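Local coordinates for protein DNA polymerase sliding clamp (Archaeoglobus fulgidus, PDB 1RWZ) that probably serves as a ring-shaped homotrimeric sliding clamp that encircles DNA and tethers the polymerase and other processing proteins to it, at residues V44-V49 against R121-E126; D196-F201 against V221-E226. All blocks are in the same frame, centred on the assembly; numbering follows the deposited sequence.

Contacts 1 and 2 lie on opposite faces of the long antiparallel sheet that runs across both halves of the subunit, their centres about 12 Å apart. Strands 45-52 and 221-227 are separated by strand 232-238, to which both are hydrogen-bonded. The connecting loop at 121-126 packs on part of one face in contact 1; helix 195-201 packs on part of the other in contact 2. They come in series along the chain, contact 1 closing before contact 2 opens. A45 packs on Y197 and F201 on the sheet's helix side, and L125 meets R222 on its loop side. The sheet thus joins the N- and C-terminal domains, with connector and helix packed against its two surfaces.

Contact 1 (V44-V49 against R121-E126); sequences VAMVIV and RIPELE
M46 and I48, two residues apart on strand 45-52, meet R121, I122 and P123 of the loop through van der Waals contacts. M46 makes the closest approach. Its chain runs extended through CG, which lies opposite the backbone N (chi1 180°), then bends at the last torsion (chi3 -86°). This leaves M46 CE 3.4 Å from R121 O and M46 SD 4.1 Å from P123 CD, the end of the thioether meeting the CD corner of P123. I48 adds a second, slanting contact, in which its CD1 lies 4.1 Å from I122 CG2. The backbones stay well apart: the nearest CA atoms, I48 CA and I122 CA, are 8.4 Å from each other. Beyond this shell, M46 also packs on P120 and V39, I48 on I237 and H35, and P123 on I237, so side chains of strands 33-39 and 232-238 extend the surface on which the loop lies. The strand is fixed by backbone hydrogen bonds of M46 to I237 and I48 to E235 on one side and of V47 to A38 on the other. Further along the loop, E124 is the centre of an inverse gamma turn, with a weak bond from L125 N to P123 O at 3.0 Å, and L125 settles on P220. Segment 121-126 belongs to the interdomain connecting loop, beside which partner peptides dock in PCNA relatives. It meets strand 45-49 through apolar contacts and one methyl-to-carbonyl approach, and no directional bond between the two segments sets their relative position.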
loop_
_atom_site.group_PDB
_atom_site.type_symbol
_atom_site.label_atom_id
_atom_site.label_comp_id
_atom_site.label_asym_id
_atom_site.label_seq_id
_atom_site.Cartn_x
_atom_site.Cartn_y
_atom_site.Cartn_z
ATOM N N VAL A 44 -8.344 -26.796 -15.986
ATOM C CA VAL A 44 -9.048 -26.913 -14.719
ATOM C C VAL A 44 -10.113 -25.825 -14.611
ATOM O O VAL A 44 -11.117 -25.992 -13.922
ATOM C CB VAL A 44 -8.061 -26.782 -13.540
ATOM C CG1 VAL A 44 -8.805 -26.820 -12.221
ATOM C CG2 VAL A 44 -7.029 -27.912 -13.599
ATOM N N ALA A 45 -9.893 -24.717 -15.311
ATOM C CA ALA A 45 -10.834 -23.600 -15.273
ATOM C C ALA A 45 -11.045 -22.961 -16.637
ATOM O O ALA A 45 -10.159 -22.984 -17.495
ATOM C CB ALA A 45 -10.339 -22.555 -14.283
ATOM N N MET A 46 -12.230 -22.389 -16.828
ATOM C CA MET A 46 -12.585 -21.717 -18.067
ATOM C C MET A 46 -13.175 -20.358 -17.702
ATOM O O MET A 46 -13.719 -20.187 -16.612
ATOM C CB MET A 46 -13.629 -22.540 -18.833
ATOM C CG MET A 46 -14.088 -21.936 -20.162
ATOM S SD MET A 46 -15.456 -22.855 -20.948
ATOM C CE MET A 46 -14.576 -24.112 -21.846
ATOM N N VAL A 47 -13.045 -19.395 -18.605
ATOM C CA VAL A 47 -13.612 -18.067 -18.385
ATOM C C VAL A 47 -14.420 -17.695 -19.623
ATOM O O VAL A 47 -14.009 -17.958 -20.754
ATOM C CB VAL A 47 -12.511 -17.000 -18.119
ATOM C CG1 VAL A 47 -11.594 -16.861 -19.326
ATOM C CG2 VAL A 47 -13.168 -15.654 -17.770
ATOM N N ILE A 48 -15.592 -17.111 -19.402
ATOM C CA ILE A 48 -16.461 -16.708 -20.493
ATOM C C ILE A 48 -16.837 -15.263 -20.203
ATOM O O ILE A 48 -17.454 -14.981 -19.178
ATOM C CB ILE A 48 -17.746 -17.547 -20.528
ATOM C CG1 ILE A 48 -17.403 -19.043 -20.560
ATOM C CG2 ILE A 48 -18.578 -17.154 -21.743
ATOM C CD1 ILE A 48 -18.592 -19.953 -20.272
ATOM N N VAL A 49 -16.452 -14.364 -21.103
ATOM C CA VAL A 49 -16.726 -12.940 -20.946
ATOM C C VAL A 49 -17.721 -12.435 -21.981
ATOM O O VAL A 49 -17.594 -12.709 -23.174
ATOM C CB VAL A 49 -15.432 -12.096 -21.088
ATOM C CG1 VAL A 49 -15.771 -10.607 -21.049
ATOM C CG2 VAL A 49 -14.453 -12.438 -19.978
ATOM N N ARG A 121 -15.558 -24.993 -26.420
ATOM C CA ARG A 121 -17.015 -25.034 -26.422
ATOM C C ARG A 121 -17.555 -24.835 -25.009
ATOM O O ARG A 121 -16.927 -25.240 -24.034
ATOM C CB ARG A 121 -17.520 -26.374 -26.971
ATOM C CG ARG A 121 -17.255 -26.595 -28.454
ATOM C CD ARG A 121 -17.935 -27.869 -28.943
ATOM N NE ARG A 121 -17.764 -28.072 -30.380
ATOM C CZ ARG A 121 -18.306 -29.077 -31.062
ATOM N NH1 ARG A 121 -19.059 -29.978 -30.440
ATOM N NH2 ARG A 121 -18.097 -29.183 -32.368
ATOM N N ILE A 122 -18.721 -24.207 -24.908
ATOM C CA ILE A 122 -19.345 -23.966 -23.613
ATOM C C ILE A 122 -20.099 -25.215 -23.164
ATOM O O ILE A 122 -21.026 -25.666 -23.834
ATOM C CB ILE A 122 -20.337 -22.784 -23.684
ATOM C CG1 ILE A 122 -19.595 -21.508 -24.096
ATOM C CG2 ILE A 122 -21.016 -22.592 -22.332
ATOM C CD1 ILE A 122 -20.497 -20.311 -24.305
ATOM N N PRO A 123 -19.711 -25.787 -22.015
ATOM C CA PRO A 123 -20.380 -26.991 -21.508
ATOM C C PRO A 123 -21.842 -26.740 -21.143
ATOM O O PRO A 123 -22.163 -25.746 -20.501
ATOM C CB PRO A 123 -19.531 -27.363 -20.294
ATOM C CG PRO A 123 -19.070 -26.026 -19.793
ATOM C CD PRO A 123 -18.677 -25.321 -21.074
ATOM N N GLU A 124 -22.727 -27.638 -21.570
ATOM C CA GLU A 124 -24.150 -27.507 -21.269
ATOM C C GLU A 124 -24.429 -28.164 -19.925
ATOM O O GLU A 124 -25.107 -29.189 -19.841
ATOM C CB GLU A 124 -25.000 -28.169 -22.358
ATOM C CG GLU A 124 -24.937 -27.467 -23.705
ATOM C CD GLU A 124 -25.874 -28.084 -24.726
ATOM O OE1 GLU A 124 -25.719 -29.289 -25.026
ATOM O OE2 GLU A 124 -26.768 -27.365 -25.225
ATOM N N LEU A 125 -23.892 -27.555 -18.874
ATOM C CA LEU A 125 -24.048 -28.054 -17.519
ATOM C C LEU A 125 -25.478 -27.969 -16.999
ATOM O O LEU A 125 -26.119 -26.923 -17.067
ATOM C CB LEU A 125 -23.111 -27.283 -16.585
ATOM C CG LEU A 125 -21.620 -27.520 -16.845
ATOM C CD1 LEU A 125 -20.781 -26.523 -16.052
ATOM C CD2 LEU A 125 -21.270 -28.951 -16.469
ATOM N N GLU A 126 -25.968 -29.089 -16.484
ATOM C CA GLU A 126 -27.312 -29.168 -15.924
ATOM C C GLU A 126 -27.129 -29.179 -14.408
ATOM O O GLU A 126 -26.784 -30.211 -13.833
ATOM C CB GLU A 126 -27.991 -30.462 -16.379
ATOM C CG GLU A 126 -29.434 -30.608 -15.929
ATOM C CD GLU A 126 -30.377 -29.707 -16.699
ATOM O OE1 GLU A 126 -31.581 -29.681 -16.363
ATOM O OE2 GLU A 126 -29.917 -29.028 -17.644
#

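Contact 2 (D196-F201 against V221-E226); sequences DYLKEF and VRLVFE
L223 CD1 meets both L198 and F201, and this one methyl carries the closest contacts between helix and strand. The aliphatic pair comes first: L198 CD2 and L223 CD1 are 3.6 Å apart, the two leucines crossing at about a right angle. The CB of L198 does not aim straight at the strand; with CG opposite the carbonyl carbon (chi1 -67°), the branch end still swings nearer to it. Aromatic contacts follow. F201 also crosses L223 at about a right angle, with F201 CD1 3.6 Å and F201 CE1 4.1 Å from L223 CD1, which approaches the ring obliquely. F225 touches more loosely, its CE1 being 4.5 Å from F201 CB. One face of the F201 ring is backed by its own helix, Y197 O lying 3.1 Å above the ring plane and offset toward the rim, and the ring also stacks with Y236. No hydrogen bond joins the segments. K199 and R222 form salt bridges with D146 and E235, and Y197 OH is hydrogen-bonded to D40. Within the helix, F201 N bonds to Y197 O at 2.9 Å. Helix 196-201 and strand 221-226 run nearly parallel, 13° between their N-to-C directions, the axes of these short segments 11.6 Å apart at closest approach. As in PCNA relatives, helices on the inner side of the sheets line the DNA channel, the sheets forming the ring's outer layer. The strand sits between strands 210-215 and 232-238, bonded to both; L223 also packs on I213, L198 on F193 and L238, and F225 on A205. The helix packs over part of one face of the sheet, flanked by strand 189-194; L198 and F201 are buried, while D196 and K199 are exposed.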
loop_
_atom_site.group_PDB
_atom_site.type_symbol
_atom_site.label_atom_id
_atom_site.label_comp_id
_atom_site.label_asym_id
_atom_site.label_seq_id
_atom_site.Cartn_x
_atom_site.Cartn_y
_atom_site.Cartn_z
ATOM N N ASP A 196 -7.311 -22.249 -4.408
ATOM C CA ASP A 196 -6.395 -21.439 -5.211
ATOM C C ASP A 196 -7.094 -20.780 -6.396
ATOM O O ASP A 196 -6.938 -19.576 -6.632
ATOM C CB ASP A 196 -5.224 -22.281 -5.730
ATOM C CG ASP A 196 -4.300 -22.754 -4.623
ATOM O OD1 ASP A 196 -3.902 -21.925 -3.778
ATOM O OD2 ASP A 196 -3.956 -23.959 -4.606
ATOM N N TYR A 197 -7.854 -21.567 -7.150
ATOM C CA TYR A 197 -8.568 -21.025 -8.296
ATOM C C TYR A 197 -9.687 -20.073 -7.887
ATOM O O TYR A 197 -9.856 -19.016 -8.494
ATOM C CB TYR A 197 -9.154 -22.144 -9.157
ATOM C CG TYR A 197 -8.170 -22.734 -10.142
ATOM C CD1 TYR A 197 -7.303 -23.762 -9.767
ATOM C CD2 TYR A 197 -8.108 -22.262 -11.450
ATOM C CE1 TYR A 197 -6.398 -24.308 -10.680
ATOM C CE2 TYR A 197 -7.207 -22.797 -12.370
ATOM C CZ TYR A 197 -6.357 -23.821 -11.976
ATOM O OH TYR A 197 -5.476 -24.356 -12.892
ATOM N N LEU A 198 -10.447 -20.450 -6.864
ATOM C CA LEU A 198 -11.552 -19.618 -6.396
ATOM C C LEU A 198 -11.045 -18.254 -5.941
ATOM O O LEU A 198 -11.673 -17.227 -6.205
ATOM C CB LEU A 198 -12.289 -20.309 -5.246
ATOM C CG LEU A 198 -13.043 -21.590 -5.629
ATOM C CD1 LEU A 198 -13.554 -22.291 -4.381
ATOM C CD2 LEU A 198 -14.199 -21.235 -6.558
ATOM N N LYS A 199 -9.902 -18.250 -5.266
ATOM C CA LYS A 199 -9.319 -17.005 -4.785
ATOM C C LYS A 199 -8.924 -16.125 -5.969
ATOM O O LYS A 199 -9.157 -14.914 -5.953
ATOM C CB LYS A 199 -8.099 -17.306 -3.908
ATOM C CG LYS A 199 -7.539 -16.105 -3.171
ATOM C CD LYS A 199 -6.416 -16.541 -2.245
ATOM C CE LYS A 199 -5.831 -15.372 -1.472
ATOM N NZ LYS A 199 -4.672 -15.814 -0.644
ATOM N N GLU A 200 -8.344 -16.734 -7.001
ATOM C CA GLU A 200 -7.929 -15.999 -8.193
ATOM C C GLU A 200 -9.141 -15.390 -8.903
ATOM O O GLU A 200 -9.100 -14.237 -9.340
ATOM C CB GLU A 200 -7.174 -16.930 -9.150
ATOM C CG GLU A 200 -6.485 -16.237 -10.322
ATOM C CD GLU A 200 -5.426 -15.237 -9.885
ATOM O OE1 GLU A 200 -4.736 -15.490 -8.875
ATOM O OE2 GLU A 200 -5.272 -14.198 -10.561
ATOM N N PHE A 201 -10.217 -16.165 -9.011
ATOM C CA PHE A 201 -11.447 -15.695 -9.655
ATOM C C PHE A 201 -11.950 -14.403 -9.004
ATOM O O PHE A 201 -12.312 -13.451 -9.690
ATOM C CB PHE A 201 -12.567 -16.731 -9.513
ATOM C CG PHE A 201 -12.311 -18.038 -10.216
ATOM C CD1 PHE A 201 -13.061 -19.164 -9.878
ATOM C CD2 PHE A 201 -11.358 -18.145 -11.221
ATOM C CE1 PHE A 201 -12.869 -20.382 -10.533
ATOM C CE2 PHE A 201 -11.156 -19.364 -11.884
ATOM C CZ PHE A 201 -11.914 -20.480 -11.538
ATOM N N VAL A 221 -18.402 -26.138 -11.085
ATOM C CA VAL A 221 -19.281 -25.086 -10.591
ATOM C C VAL A 221 -19.214 -23.910 -11.563
ATOM O O VAL A 221 -18.170 -23.659 -12.171
ATOM C CB VAL A 221 -18.861 -24.622 -9.163
ATOM C CG1 VAL A 221 -17.425 -24.094 -9.172
ATOM C CG2 VAL A 221 -19.825 -23.556 -8.650
ATOM N N ARG A 222 -20.342 -23.226 -11.750
ATOM C CA ARG A 222 -20.388 -22.051 -12.612
ATOM C C ARG A 222 -20.516 -20.845 -11.683
ATOM O O ARG A 222 -21.418 -20.799 -10.848
ATOM C CB ARG A 222 -21.607 -22.071 -13.544
ATOM C CG ARG A 222 -21.614 -23.142 -14.626
ATOM C CD ARG A 222 -22.908 -23.033 -15.443
ATOM N NE ARG A 222 -23.045 -21.717 -16.065
ATOM C CZ ARG A 222 -24.202 -21.152 -16.408
ATOM N NH1 ARG A 222 -25.350 -21.785 -16.192
ATOM N NH2 ARG A 222 -24.212 -19.942 -16.958
ATOM N N LEU A 223 -19.605 -19.890 -11.828
ATOM C CA LEU A 223 -19.604 -18.677 -11.019
ATOM C C LEU A 223 -19.809 -17.512 -11.973
ATOM O O LEU A 223 -18.878 -17.073 -12.642
ATOM C CB LEU A 223 -18.269 -18.540 -10.284
ATOM C CG LEU A 223 -17.953 -19.717 -9.351
ATOM C CD1 LEU A 223 -16.523 -19.605 -8.842
ATOM C CD2 LEU A 223 -18.938 -19.741 -8.192
ATOM N N VAL A 224 -21.039 -17.022 -12.046
ATOM C CA VAL A 224 -21.347 -15.928 -12.945
ATOM C C VAL A 224 -21.292 -14.595 -12.214
ATOM O O VAL A 224 -22.191 -14.261 -11.438
ATOM C CB VAL A 224 -22.742 -16.112 -13.574
ATOM C CG1 VAL A 224 -22.982 -15.060 -14.653
ATOM C CG2 VAL A 224 -22.856 -17.514 -14.172
ATOM N N PHE A 225 -20.221 -13.849 -12.459
ATOM C CA PHE A 225 -20.042 -12.539 -11.849
ATOM C C PHE A 225 -20.552 -11.452 -12.799
ATOM O O PHE A 225 -20.348 -11.529 -14.013
ATOM C CB PHE A 225 -18.557 -12.243 -11.582
ATOM C CG PHE A 225 -17.917 -13.130 -10.557
ATOM C CD1 PHE A 225 -17.348 -14.348 -10.926
ATOM C CD2 PHE A 225 -17.840 -12.731 -9.227
ATOM C CE1 PHE A 225 -16.708 -15.149 -9.986
ATOM C CE2 PHE A 225 -17.204 -13.524 -8.277
ATOM C CZ PHE A 225 -16.632 -14.740 -8.660
ATOM N N GLU A 226 -21.226 -10.451 -12.241
ATOM C CA GLU A 226 -21.697 -9.309 -13.021
ATOM C C GLU A 226 -20.878 -8.176 -12.422
ATOM O O GLU A 226 -21.044 -7.815 -11.255
ATOM C CB GLU A 226 -23.206 -9.122 -12.850
ATOM C CG GLU A 226 -23.958 -10.297 -13.461
ATOM C CD GLU A 226 -25.462 -10.167 -13.394
ATOM O OE1 GLU A 226 -26.035 -9.386 -14.180
ATOM O OE2 GLU A 226 -26.068 -10.855 -12.551
#